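Local structure of endoglucanase (Komagataeibacter sucrofermentans, 6VC5) at residues 5-8 and 9-12; 58-61 and 62-66; 110-113 and 114-117; 217-220 and 221-225; 242-245 and 246-250. The protein probably catalyses the endohydrolysis of internal beta-1,4-glucosidic linkages in cellulose and related beta-glucans, as a family 8 glycoside hydrolase. All coordinates share one frame; numbering follows the deposited sequence. Where two conformers were deposited one is given.

Contact 1: 5-8 and 9-12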
loop_
_atom_site.group_PDB
_atom_site.type_symbol
_atom_site.label_atom_id
_atom_site.label_comp_id
_atom_site.label_asym_id
_atom_site.label_seq_id
_atom_site.Cartn_x
_atom_site.Cartn_y
_atom_site.Cartn_z
ATOM N N ALA A 5 -19.348 -3.214 4.473
ATOM C CA ALA A 5 -19.846 -2.407 5.581
ATOM C C ALA A 5 -19.739 -3.156 6.907
ATOM O O ALA A 5 -19.410 -2.562 7.942
ATOM C CB ALA A 5 -21.281 -1.957 5.306
ATOM N N GLN A 6 -19.987 -4.466 6.900
ATOM C CA GLN A 6 -19.913 -5.209 8.155
ATOM C C GLN A 6 -18.472 -5.421 8.602
ATOM O O GLN A 6 -18.180 -5.382 9.804
ATOM C CB GLN A 6 -20.682 -6.528 8.057
ATOM C CG GLN A 6 -22.199 -6.337 7.978
ATOM C CD GLN A 6 -22.640 -5.613 6.712
ATOM O OE1 GLN A 6 -23.056 -4.459 6.762
ATOM N NE2 GLN A 6 -22.577 -6.302 5.578
ATOM N N GLN A 7 -17.558 -5.655 7.656
ATOM C CA GLN A 7 -16.149 -5.778 8.025
ATOM C C GLN A 7 -15.580 -4.445 8.507
ATOM O O GLN A 7 -14.793 -4.410 9.463
ATOM C CB GLN A 7 -15.341 -6.356 6.861
ATOM C CG GLN A 7 -15.750 -7.784 6.492
ATOM C CD GLN A 7 -15.676 -8.735 7.674
ATOM O OE1 GLN A 7 -14.619 -8.914 8.272
ATOM N NE2 GLN A 7 -16.810 -9.341 8.025
ATOM N N TRP A 8 -15.968 -3.336 7.863
ATOM C CA TRP A 8 -15.539 -2.024 8.342
ATOM C C TRP A 8 -16.014 -1.765 9.769
ATOM O O TRP A 8 -15.264 -1.227 10.589
ATOM C CB TRP A 8 -16.004 -0.907 7.403
ATOM C CG TRP A 8 -15.963 0.478 8.046
ATOM C CD1 TRP A 8 -17.036 1.279 8.319
ATOM C CD2 TRP A 8 -14.801 1.200 8.500
ATOM N NE1 TRP A 8 -16.615 2.452 8.904
ATOM C CE2 TRP A 8 -15.251 2.431 9.024
ATOM C CE3 TRP A 8 -13.426 0.930 8.501
ATOM C CZ2 TRP A 8 -14.377 3.391 9.547
ATOM C CZ3 TRP A 8 -12.557 1.885 9.029
ATOM C CH2 TRP A 8 -13.042 3.104 9.543
ATOM N N ALA A 9 -17.247 -2.165 10.093
ATOM C CA ALA A 9 -17.755 -1.953 11.448
ATOM C C ALA A 9 -16.870 -2.628 12.495
ATOM O O ALA A 9 -16.651 -2.079 13.581
ATOM C CB ALA A 9 -19.192 -2.451 11.555
ATOM N N ILE A 10 -16.357 -3.821 12.190
ATOM C CA ILE A 10 -15.425 -4.493 13.093
ATOM C C ILE A 10 -14.108 -3.728 13.185
ATOM O O ILE A 10 -13.588 -3.485 14.284
ATOM C CB ILE A 10 -15.198 -5.947 12.647
ATOM C CG1 ILE A 10 -16.501 -6.745 12.702
ATOM C CG2 ILE A 10 -14.156 -6.606 13.518
ATOM C CD1 ILE A 10 -16.442 -8.027 11.865
ATOM N N PHE A 11 -13.524 -3.373 12.029
ATOM C CA PHE A 11 -12.286 -2.598 12.021
ATOM C C PHE A 11 -12.455 -1.310 12.810
ATOM O O PHE A 11 -11.616 -0.967 13.653
ATOM C CB PHE A 11 -11.875 -2.285 10.577
ATOM C CG PHE A 11 -10.489 -1.704 10.445
ATOM C CD1 PHE A 11 -9.398 -2.526 10.199
ATOM C CD2 PHE A 11 -10.280 -0.339 10.558
ATOM C CE1 PHE A 11 -8.110 -1.992 10.067
ATOM C CE2 PHE A 11 -9.000 0.203 10.428
ATOM C CZ PHE A 11 -7.919 -0.623 10.185
ATOM N N ARG A 12 -13.561 -0.607 12.564
ATOM C CA ARG A 12 -13.811 0.671 13.221
ATOM C C ARG A 12 -13.931 0.502 14.730
ATOM O O ARG A 12 -13.387 1.304 15.502
ATOM C CB ARG A 12 -15.081 1.304 12.645
ATOM C CG ARG A 12 -15.401 2.680 13.213
ATOM C CD ARG A 12 -16.795 3.120 12.792
ATOM N NE ARG A 12 -17.828 2.232 13.314
ATOM C CZ ARG A 12 -18.982 1.979 12.700
ATOM N NH1 ARG A 12 -19.256 2.547 11.533
ATOM N NH2 ARG A 12 -19.863 1.151 13.251
#

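Contact 2: 58-61 and 62-66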
loop_
_atom_site.group_PDB
_atom_site.type_symbol
_atom_site.label_atom_id
_atom_site.label_comp_id
_atom_site.label_asym_id
_atom_site.label_seq_id
_atom_site.Cartn_x
_atom_site.Cartn_y
_atom_site.Cartn_z
ATOM N N TRP A 58 -8.516 14.919 10.798
ATOM C CA TRP A 58 -7.379 14.672 11.678
ATOM C C TRP A 58 -6.079 14.575 10.885
ATOM O O TRP A 58 -5.062 15.183 11.258
ATOM C CB TRP A 58 -7.589 13.418 12.532
ATOM C CG TRP A 58 -6.560 13.331 13.638
ATOM C CD1 TRP A 58 -6.679 13.822 14.905
ATOM C CD2 TRP A 58 -5.234 12.779 13.544
ATOM N NE1 TRP A 58 -5.519 13.581 15.612
ATOM C CE2 TRP A 58 -4.618 12.953 14.796
ATOM C CE3 TRP A 58 -4.521 12.145 12.522
ATOM C CZ2 TRP A 58 -3.314 12.505 15.057
ATOM C CZ3 TRP A 58 -3.224 11.702 12.784
ATOM C CH2 TRP A 58 -2.640 11.887 14.043
ATOM N N ALA A 59 -6.090 13.827 9.778
ATOM C CA ALA A 59 -4.866 13.663 8.993
ATOM C C ALA A 59 -4.414 14.987 8.385
ATOM O O ALA A 59 -3.216 15.294 8.359
ATOM C CB ALA A 59 -5.081 12.631 7.890
ATOM N N ARG A 60 -5.355 15.769 7.851
ATOM C CA ARG A 60 -4.991 17.050 7.254
ATOM C C ARG A 60 -4.415 17.990 8.302
ATOM O O ARG A 60 -3.393 18.651 8.067
ATOM C CB ARG A 60 -6.230 17.665 6.607
ATOM C CG ARG A 60 -5.952 18.902 5.779
ATOM C CD ARG A 60 -7.263 19.493 5.275
ATOM N NE ARG A 60 -8.065 20.037 6.370
ATOM C CZ ARG A 60 -9.391 20.139 6.357
ATOM N NH1 ARG A 60 -10.081 19.738 5.298
ATOM N NH2 ARG A 60 -10.029 20.646 7.407
ATOM N N THR A 61 -5.040 18.032 9.481
ATOM C CA THR A 61 -4.634 18.950 10.539
ATOM C C THR A 61 -3.278 18.580 11.121
ATOM O O THR A 61 -2.453 19.460 11.389
ATOM C CB THR A 61 -5.694 18.938 11.637
ATOM O OG1 THR A 61 -6.946 19.375 11.093
ATOM C CG2 THR A 61 -5.285 19.843 12.813
ATOM N N ASN A 62 -3.021 17.288 11.315
ATOM C CA ASN A 62 -1.862 16.872 12.093
ATOM C C ASN A 62 -0.696 16.361 11.266
ATOM O O ASN A 62 0.451 16.460 11.730
ATOM C CB ASN A 62 -2.255 15.805 13.121
ATOM C CG ASN A 62 -3.144 16.357 14.209
ATOM O OD1 ASN A 62 -2.662 16.969 15.167
ATOM N ND2 ASN A 62 -4.449 16.171 14.062
ATOM N N LEU A 63 -0.944 15.812 10.076
ATOM C CA LEU A 63 0.106 15.188 9.279
ATOM C C LEU A 63 0.434 15.911 7.982
ATOM O O LEU A 63 1.575 15.829 7.532
ATOM C CB LEU A 63 -0.241 13.725 8.941
ATOM C CG LEU A 63 -0.423 12.763 10.116
ATOM C CD1 LEU A 63 -0.785 11.373 9.570
ATOM C CD2 LEU A 63 0.835 12.718 10.964
ATOM N N GLN A 64 -0.518 16.599 7.349
ATOM C CA GLN A 64 -0.218 17.185 6.044
ATOM C C GLN A 64 0.807 18.308 6.157
ATOM O O GLN A 64 0.776 19.115 7.096
ATOM C CB GLN A 64 -1.487 17.666 5.331
ATOM C CG GLN A 64 -1.211 17.927 3.844
ATOM C CD GLN A 64 -2.480 18.142 3.051
ATOM O OE1 GLN A 64 -3.389 18.850 3.492
ATOM N NE2 GLN A 64 -2.549 17.539 1.863
ATOM N N HIS A 65 1.735 18.345 5.198
ATOM C CA HIS A 65 2.789 19.350 5.199
ATOM C C HIS A 65 2.227 20.745 4.970
ATOM O O HIS A 65 1.131 20.933 4.439
ATOM C CB HIS A 65 3.831 19.047 4.124
ATOM C CG HIS A 65 4.691 17.865 4.433
ATOM N ND1 HIS A 65 5.389 17.184 3.459
ATOM C CD2 HIS A 65 4.980 17.250 5.605
ATOM C CE1 HIS A 65 6.071 16.196 4.016
ATOM N NE2 HIS A 65 5.846 16.218 5.318
ATOM N N LYS A 66 3.024 21.727 5.382
ATOM C CA LYS A 66 2.740 23.145 5.201
ATOM C C LYS A 66 3.052 23.588 3.774
ATOM O O LYS A 66 2.264 24.313 3.156
ATOM C CB LYS A 66 3.605 23.958 6.179
ATOM C CG LYS A 66 3.315 23.819 7.704
ATOM C CD LYS A 66 4.231 24.640 8.639
ATOM C CE LYS A 66 3.883 24.481 10.114
ATOM N NZ LYS A 66 4.815 25.275 10.928
HETATM O O HOH W 1 -1.203 20.376 8.387
#

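Contact 3: 110-113 and 114-117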
loop_
_atom_site.group_PDB
_atom_site.type_symbol
_atom_site.label_atom_id
_atom_site.label_comp_id
_atom_site.label_asym_id
_atom_site.label_seq_id
_atom_site.Cartn_x
_atom_site.Cartn_y
_atom_site.Cartn_z
ATOM N N ALA A 110 -16.693 18.228 -4.401
ATOM C CA ALA A 110 -15.621 18.705 -5.268
ATOM C C ALA A 110 -14.366 19.047 -4.483
ATOM O O ALA A 110 -13.255 18.957 -5.021
ATOM C CB ALA A 110 -16.099 19.912 -6.083
ATOM N N ASP A 111 -14.519 19.439 -3.214
ATOM C CA ASP A 111 -13.353 19.755 -2.399
ATOM C C ASP A 111 -12.496 18.516 -2.145
ATOM O O ASP A 111 -11.263 18.614 -2.091
ATOM C CB ASP A 111 -13.786 20.418 -1.084
ATOM C CG ASP A 111 -14.753 19.565 -0.294
ATOM O OD1 ASP A 111 -15.826 19.213 -0.833
ATOM O OD2 ASP A 111 -14.437 19.243 0.873
ATOM N N TYR A 112 -13.122 17.343 -1.976
ATOM C CA TYR A 112 -12.341 16.126 -1.785
ATOM C C TYR A 112 -11.587 15.761 -3.059
ATOM O O TYR A 112 -10.447 15.282 -2.994
ATOM C CB TYR A 112 -13.247 14.971 -1.343
ATOM C CG TYR A 112 -13.805 15.043 0.076
ATOM C CD1 TYR A 112 -13.216 15.840 1.046
ATOM C CD2 TYR A 112 -14.925 14.287 0.427
ATOM C CE1 TYR A 112 -13.732 15.885 2.348
ATOM C CE2 TYR A 112 -15.443 14.323 1.716
ATOM C CZ TYR A 112 -14.840 15.128 2.664
ATOM O OH TYR A 112 -15.355 15.162 3.948
ATOM N N ILE A 113 -12.187 16.011 -4.224
ATOM C CA ILE A 113 -11.485 15.768 -5.483
ATOM C C ILE A 113 -10.286 16.698 -5.606
ATOM O O ILE A 113 -9.197 16.275 -6.005
ATOM C CB ILE A 113 -12.452 15.914 -6.673
ATOM C CG1 ILE A 113 -13.617 14.933 -6.525
ATOM C CG2 ILE A 113 -11.711 15.710 -7.987
ATOM C CD1 ILE A 113 -13.202 13.487 -6.555
ATOM N N GLN A 114 -10.464 17.979 -5.268
ATOM C CA GLN A 114 -9.332 18.901 -5.307
ATOM C C GLN A 114 -8.235 18.472 -4.340
ATOM O O GLN A 114 -7.045 18.568 -4.660
ATOM C CB GLN A 114 -9.766 20.324 -4.973
ATOM C CG GLN A 114 -8.638 21.320 -5.225
ATOM C CD GLN A 114 -8.049 21.180 -6.626
ATOM O OE1 GLN A 114 -8.764 21.275 -7.629
ATOM N NE2 GLN A 114 -6.743 20.935 -6.701
ATOM N N ASP A 115 -8.620 18.028 -3.141
ATOM C CA ASP A 115 -7.632 17.539 -2.179
ATOM C C ASP A 115 -6.821 16.391 -2.769
ATOM O O ASP A 115 -5.587 16.342 -2.628
ATOM C CB ASP A 115 -8.326 17.064 -0.895
ATOM C CG ASP A 115 -8.989 18.190 -0.109
ATOM O OD1 ASP A 115 -8.527 19.348 -0.203
ATOM O OD2 ASP A 115 -9.966 17.901 0.632
ATOM N N ALA A 116 -7.503 15.448 -3.429
ATOM C CA ALA A 116 -6.815 14.317 -4.041
ATOM C C ALA A 116 -5.861 14.784 -5.132
ATOM O O ALA A 116 -4.706 14.340 -5.190
ATOM C CB ALA A 116 -7.838 13.326 -4.598
ATOM N N MET A 117 -6.319 15.705 -5.983
ATOM C CA MET A 117 -5.486 16.199 -7.078
ATOM C C MET A 117 -4.260 16.948 -6.564
ATOM O O MET A 117 -3.175 16.840 -7.154
ATOM C CB MET A 117 -6.325 17.060 -8.019
ATOM C CG MET A 117 -7.351 16.234 -8.768
ATOM S SD MET A 117 -8.233 17.073 -10.101
ATOM C CE MET A 117 -9.062 18.320 -9.172
HETATM O O HOH W 2 -12.017 19.549 1.992
#

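Contact 4: 217-220 and 221-225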
loop_
_atom_site.group_PDB
_atom_site.type_symbol
_atom_site.label_atom_id
_atom_site.label_comp_id
_atom_site.label_asym_id
_atom_site.label_seq_id
_atom_site.Cartn_x
_atom_site.Cartn_y
_atom_site.Cartn_z
ATOM N N PRO A 217 16.788 -9.480 3.540
ATOM C CA PRO A 217 16.521 -9.674 2.095
ATOM C C PRO A 217 15.370 -10.643 1.841
ATOM O O PRO A 217 15.551 -11.783 1.392
ATOM C CB PRO A 217 17.862 -10.218 1.594
ATOM C CG PRO A 217 18.358 -11.031 2.763
ATOM C CD PRO A 217 17.992 -10.213 3.981
ATOM N N ARG A 218 14.147 -10.177 2.094
ATOM C CA ARG A 218 12.981 -11.044 2.182
ATOM C C ARG A 218 11.841 -10.547 1.303
ATOM O O ARG A 218 11.767 -9.367 0.950
ATOM C CB ARG A 218 12.458 -11.112 3.620
ATOM C CG ARG A 218 13.450 -11.683 4.586
ATOM C CD ARG A 218 13.000 -11.439 5.996
ATOM N NE ARG A 218 13.959 -12.013 6.936
ATOM C CZ ARG A 218 13.843 -11.908 8.250
ATOM N NH1 ARG A 218 12.813 -11.256 8.768
ATOM N NH2 ARG A 218 14.759 -12.464 9.043
ATOM N N PHE A 219 10.962 -11.470 0.959
ATOM C CA PHE A 219 9.573 -11.219 0.577
ATOM C C PHE A 219 8.762 -11.396 1.849
ATOM O O PHE A 219 8.711 -12.454 2.342
ATOM C CB PHE A 219 9.109 -12.261 -0.462
ATOM C CG PHE A 219 7.623 -12.220 -0.786
ATOM C CD1 PHE A 219 7.136 -11.436 -1.775
ATOM C CD2 PHE A 219 6.755 -13.044 -0.128
ATOM C CE1 PHE A 219 5.805 -11.443 -2.089
ATOM C CE2 PHE A 219 5.411 -13.052 -0.427
ATOM C CZ PHE A 219 4.934 -12.233 -1.401
ATOM N N SER A 220 8.148 -10.334 2.350
ATOM C CA SER A 220 7.422 -10.394 3.599
ATOM C C SER A 220 6.307 -9.355 3.697
ATOM O O SER A 220 5.508 -9.258 2.821
ATOM C CB SER A 220 8.367 -10.364 4.815
ATOM O OG SER A 220 8.881 -9.123 5.138
ATOM N N TYR A 221 6.295 -8.601 4.773
ATOM C CA TYR A 221 5.136 -7.836 5.139
ATOM C C TYR A 221 4.839 -6.638 4.252
ATOM O O TYR A 221 3.750 -6.162 4.236
ATOM C CB TYR A 221 5.248 -7.435 6.607
ATOM C CG TYR A 221 5.298 -8.633 7.499
ATOM C CD1 TYR A 221 4.158 -9.227 7.915
ATOM C CD2 TYR A 221 6.493 -9.194 7.878
ATOM C CE1 TYR A 221 4.183 -10.331 8.712
ATOM C CE2 TYR A 221 6.525 -10.321 8.671
ATOM C CZ TYR A 221 5.366 -10.874 9.087
ATOM O OH TYR A 221 5.291 -11.978 9.893
ATOM N N ASP A 222 5.838 -6.178 3.508
ATOM C CA ASP A 222 5.621 -5.167 2.479
ATOM C C ASP A 222 5.247 -5.789 1.128
ATOM O O ASP A 222 4.232 -5.473 0.544
ATOM C CB ASP A 222 6.903 -4.346 2.250
ATOM C CG ASP A 222 7.293 -3.450 3.430
ATOM O OD1 ASP A 222 7.878 -3.961 4.400
ATOM O OD2 ASP A 222 7.093 -2.233 3.359
ATOM N N ALA A 223 6.071 -6.728 0.687
ATOM C CA ALA A 223 5.971 -7.272 -0.652
ATOM C C ALA A 223 4.683 -8.038 -0.905
ATOM O O ALA A 223 4.281 -8.178 -2.017
ATOM C CB ALA A 223 7.190 -8.117 -1.006
ATOM N N ILE A 224 4.023 -8.461 0.152
ATOM C CA ILE A 224 2.837 -9.269 -0.010
ATOM C C ILE A 224 1.738 -8.369 -0.525
ATOM O O ILE A 224 0.887 -8.862 -1.238
ATOM C CB ILE A 224 2.366 -9.817 1.370
ATOM C CG1 ILE A 224 1.143 -10.728 1.253
ATOM C CG2 ILE A 224 2.015 -8.668 2.301
ATOM C CD1 ILE A 224 1.443 -12.003 0.513
ATOM N N ARG A 225 1.821 -7.065 -0.497
ATOM C CA ARG A 225 0.867 -6.247 -1.208
ATOM C C ARG A 225 0.984 -6.263 -2.729
ATOM O O ARG A 225 0.094 -5.839 -3.405
ATOM C CB ARG A 225 0.804 -4.840 -0.623
ATOM C CG ARG A 225 0.190 -4.842 0.772
ATOM C CD ARG A 225 -0.170 -3.469 1.306
ATOM N NE ARG A 225 -0.026 -3.458 2.763
ATOM C CZ ARG A 225 -1.018 -3.533 3.655
ATOM N NH1 ARG A 225 -0.736 -3.539 4.920
ATOM N NH2 ARG A 225 -2.280 -3.582 3.295
#

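Contact 5: 242-245 and 246-250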
loop_
_atom_site.group_PDB
_atom_site.type_symbol
_atom_site.label_atom_id
_atom_site.label_comp_id
_atom_site.label_asym_id
_atom_site.label_seq_id
_atom_site.Cartn_x
_atom_site.Cartn_y
_atom_site.Cartn_z
ATOM N N ALA A 242 1.239 -17.250 -12.555
ATOM C CA ALA A 242 1.677 -18.636 -12.435
ATOM C C ALA A 242 2.770 -18.777 -11.386
ATOM O O ALA A 242 2.775 -19.746 -10.614
ATOM C CB ALA A 242 2.152 -19.152 -13.793
ATOM N N ASP A 243 3.697 -17.817 -11.337
ATOM C CA ASP A 243 4.766 -17.851 -10.343
ATOM C C ASP A 243 4.222 -17.690 -8.922
ATOM O O ASP A 243 4.615 -18.428 -8.014
ATOM C CB ASP A 243 5.823 -16.786 -10.648
ATOM C CG ASP A 243 6.673 -17.132 -11.864
ATOM O OD1 ASP A 243 6.693 -18.320 -12.258
ATOM O OD2 ASP A 243 7.326 -16.218 -12.421
ATOM N N PHE A 244 3.319 -16.731 -8.702
ATOM C CA PHE A 244 2.740 -16.606 -7.367
ATOM C C PHE A 244 1.934 -17.850 -7.002
ATOM O O PHE A 244 1.978 -18.312 -5.858
ATOM C CB PHE A 244 1.872 -15.343 -7.265
ATOM C CG PHE A 244 2.649 -14.062 -7.097
ATOM C CD1 PHE A 244 3.343 -13.792 -5.920
ATOM C CD2 PHE A 244 2.675 -13.117 -8.111
ATOM C CE1 PHE A 244 4.051 -12.605 -5.775
ATOM C CE2 PHE A 244 3.379 -11.924 -7.970
ATOM C CZ PHE A 244 4.067 -11.669 -6.801
ATOM N N SER A 245 1.191 -18.407 -7.963
ATOM C CA SER A 245 0.383 -19.594 -7.690
ATOM C C SER A 245 1.254 -20.769 -7.261
ATOM O O SER A 245 0.907 -21.495 -6.322
ATOM C CB SER A 245 -0.441 -19.966 -8.924
ATOM O OG SER A 245 -1.379 -18.951 -9.244
ATOM N N ARG A 246 2.399 -20.958 -7.927
ATOM C CA ARG A 246 3.296 -22.049 -7.559
ATOM C C ARG A 246 3.806 -21.876 -6.139
ATOM O O ARG A 246 3.946 -22.855 -5.393
ATOM C CB ARG A 246 4.477 -22.096 -8.528
ATOM C CG ARG A 246 4.500 -23.342 -9.376
ATOM C CD ARG A 246 5.726 -23.381 -10.265
ATOM N NE ARG A 246 5.856 -22.176 -11.079
ATOM C CZ ARG A 246 5.077 -21.883 -12.117
ATOM N NH1 ARG A 246 5.279 -20.766 -12.808
ATOM N NH2 ARG A 246 4.101 -22.706 -12.468
ATOM N N PHE A 247 4.076 -20.630 -5.752
ATOM C CA PHE A 247 4.547 -20.330 -4.407
ATOM C C PHE A 247 3.471 -20.624 -3.359
ATOM O O PHE A 247 3.719 -21.354 -2.390
ATOM C CB PHE A 247 5.002 -18.866 -4.358
ATOM C CG PHE A 247 5.404 -18.396 -2.993
ATOM C CD1 PHE A 247 6.543 -18.899 -2.382
ATOM C CD2 PHE A 247 4.656 -17.440 -2.330
ATOM C CE1 PHE A 247 6.920 -18.470 -1.127
ATOM C CE2 PHE A 247 5.026 -17.007 -1.068
ATOM C CZ PHE A 247 6.157 -17.519 -0.469
ATOM N N TRP A 248 2.263 -20.070 -3.530
ATOM C CA TRP A 248 1.229 -20.300 -2.525
ATOM C C TRP A 248 0.941 -21.785 -2.367
ATOM O O TRP A 248 0.760 -22.278 -1.249
ATOM C CB TRP A 248 -0.090 -19.629 -2.896
ATOM C CG TRP A 248 -0.083 -18.201 -3.327
ATOM C CD1 TRP A 248 -0.710 -17.699 -4.434
ATOM C CD2 TRP A 248 0.468 -17.073 -2.633
ATOM N NE1 TRP A 248 -0.547 -16.343 -4.494
ATOM C CE2 TRP A 248 0.168 -15.929 -3.403
ATOM C CE3 TRP A 248 1.202 -16.920 -1.453
ATOM C CZ2 TRP A 248 0.579 -14.644 -3.035
ATOM C CZ3 TRP A 248 1.608 -15.637 -1.083
ATOM C CH2 TRP A 248 1.298 -14.522 -1.875
ATOM N N ASN A 249 0.839 -22.503 -3.482
ATOM C CA ASN A 249 0.426 -23.898 -3.431
ATOM C C ASN A 249 1.520 -24.832 -2.927
ATOM O O ASN A 249 1.201 -25.922 -2.434
ATOM C CB ASN A 249 -0.100 -24.317 -4.800
ATOM C CG ASN A 249 -1.464 -23.724 -5.084
ATOM O OD1 ASN A 249 -2.402 -23.924 -4.317
ATOM N ND2 ASN A 249 -1.579 -22.978 -6.178
ATOM N N HIS A 250 2.790 -24.427 -3.006
ATOM C CA HIS A 250 3.854 -25.232 -2.411
ATOM C C HIS A 250 3.709 -25.314 -0.902
ATOM O O HIS A 250 3.957 -26.370 -0.300
ATOM C CB HIS A 250 5.230 -24.653 -2.734
ATOM C CG HIS A 250 6.358 -25.454 -2.158
ATOM N ND1 HIS A 250 6.786 -26.644 -2.706
ATOM C CD2 HIS A 250 7.151 -25.227 -1.083
ATOM C CE1 HIS A 250 7.792 -27.119 -1.991
ATOM N NE2 HIS A 250 8.031 -26.279 -0.999
#

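Contact 1: 5-8 and 9-12
Trp8 and Arg12 meet one turn apart on helix 4-15, the first helix of this chain, whose family has the (alpha/alpha)6-barrel fold. Backbone i to i+4 bonds set the spacing: Arg12 N reaches Trp8 O at 2.7 Å, and Phe11 N reaches Gln7 O at 3.0 Å in a nearly straight bond. A CH-pi contact follows. Trp8 CG is anti to the backbone N (chi1 163°), which turns the indole along the helix so that Arg12 CB lies over one face, 3.9 Å from the centroid of the six-membered Trp8 ring. The polar ends then converge on one acceptor, since Trp8 NE1 donates to Asp48 OD2 and Arg12 NH1 forms a salt bridge with the same oxygen, tying the helix to the chain just after helix 33-46. The guanidinium stands 82° from the indole plane. Aromatic packing completes the contact toward Phe42, with the rings of Trp8 and Phe11 meeting rim to rim, planes 23° apart, and Trp8 CZ3 lying 3.5 Å from Phe11 CD2.

Contact 2: 58-61 and 62-66
Trp58 CG stands anti to its own amide nitrogen (chi1 -168°) and Asn62 CG anti to its carbonyl carbon (chi1 -68°), which lays the asparagine side chain over one face of the indole where helix 49-62 ends. Asn62 CB sits 3.9 Å from the centroid of the six-membered ring of Trp58, almost on its normal, and the amide plane is inclined 28° to the indole. Asn62 ND2 donates to Trp58 O at 3.0 Å, with that oxygen in the amide plane; Asn62 N bonds the same carbonyl at 2.9 Å. At the next residue, Ala59 O also accepts twice, from Leu63 N at 2.9 Å and Gln64 N at 3.2 Å. Trp58 CZ3 lies 4.0 Å from Leu63 CG, and the indole meets Tyr75 of strand 74-76 edge-to-face. An alanine in place of Trp58 would probably leave the Asn62 side chain without the surface it lies on and open a gap beside Leu63 and Tyr75. A water within hydrogen-bonding distance of Arg60 O and Gln64 O, 2.7 Å from the latter, links helix and loop. Trp58 O and Ala59 O thus each accept two N-H groups at the helix end, and the water probably serves Arg60 O.

Contact 3: 110-113 and 114-117
Asp111 and Asp115, one turn apart at the start of helix 110-126, are joined by a water that donates to both: it lies 2.7 Å from Asp111 OD2 and 3.0 Å from Asp115 OD2. The two carboxylate oxygens themselves remain 4.7 Å apart, so the bridging protons probably ease the repulsion between like charges. Asp111 OD1 also has a salt bridge to Arg109, and Asp115 OD2 receives a weak hydrogen bond from Trp56 NE1. Beneath the side chains run regular helical bonds, among them Asp115 N to Asp111 O at 2.9 Å and Ala116 N to Tyr112 O at 3.0 Å. Asp115 CG is anti to the carbonyl carbon (chi1 -67°), which holds the carboxylate beside the preceding turn, where OD2 meets the edge of the Tyr112 ring in its plane, the two flat groups 45° apart. With an alanine at Asp115, the water would probably lose one of its two carboxylate acceptors and the Trp56 indole N-H this weak one. Further out, Tyr112 packs against Phe52 and Trp56 of helix 49-62 and Leu100 and Ala103 of helix 90-106, joining three helices. On another side, the bent end of Met117 turns back so that CE lies 3.9 Å from Ile113 CG2.

Contact 4: 217-220 and 221-225
Phe219 meets Ala223 and Ile224 where the chain leaves strand 218-219 and turns toward helix 225-232. Its CD1 atom lies 3.4 Å from Ala223 CB, which approaches the ring obliquely, while farther along the rim Phe219 CZ comes 3.9 Å from Ile224 CA and 4.0 Å from Ile224 CD1. The ring reaches these residues because Phe219 CG is anti to the backbone N (chi1 172°), leading forward along the chain. One cross-segment hydrogen bond closes an alpha turn: Ile224 N donates to Ser220 O at 3.2 Å, with an N-H...O angle of 137°, so the approach at the hydrogen is bent although the donor stands almost in line with the carbonyl bond. A type I beta turn from Asp222 to Arg225 overlaps it, its Arg225 N bonded to Asp222 O at 3.1 Å.

The second shell fixes this geometry. Asp198 uses both carboxylate oxygens, OD2 with Ser220 OG and OD1 with Ala223 N, pinning Ser220 and Ala223 to one side chain. Asp222 OD2 in turn accepts from Asn153 ND2, and Tyr221 O bonds Tyr301 OH. Phe219 pairs through its backbone with Val260 of the antiparallel strand 260-261, while Ile224 packs on Tyr276 and Val279 of helix 274-282 and on Tyr301 of helix 300-313, so the alpha turn leads from a two-stranded sheet into the surrounding helices.

Contact 5: 242-245 and 246-250
Asp243 and Arg246 lie side by side, pointing the same way, on helix 238-251 and form an i to i+3 salt bridge. The guanidinium is turned 78° from the carboxylate, yet it meets Asp243 OD1 with its edge: Arg246 NH1 donates at 2.9 Å, on the anti side of the oxygen. Ala242 O sits over the centre of one guanidinium face, and Asp243 OD2 has a second salt-bridge partner in Arg189, so the carboxylate links two arginines. Phe244 and Trp248 also run alongside each other, with Phe244 CD1 4.1 Å from Trp248 CZ2. With Trp248 CG anti to the carbonyl carbon (chi1 -49°), the indole folds back over the preceding turn and places one face against Phe244 O, which accepts from Trp248 N at 2.9 Å. Phe247 heads away to meet Trp193 edge-to-face. At the next residue Asn249 N bonds Ser245 O at 3.0 Å; Asn249 ND2 adds a weak bond to that same oxygen at 2.9 Å and also donates to Gly284 O.

Overall arrangement
The five contacts follow one another along the chain, on separate elements of a family 8 glycoside hydrolase fold with far more helix than strand. Contacts 4 and 5 touch: Ile224 CD1 lies 3.5 Å from Trp248 CH2, and Phe219 packs against Phe244 and Phe247, in one hydrophobic cluster. Contacts 2 and 3, centres 15 Å apart, do not touch, but helix 49-62 ends in contact 2 and supplies Phe52 and Trp56 to contact 3. Both lie across the chain's centre from contacts 4 and 5. Contact 1 stands apart, yet helix 33-46 packs on it and on contact 2. Contact 4 lies about 12 Å from the chain's centre, the others 19 to 22 Å out.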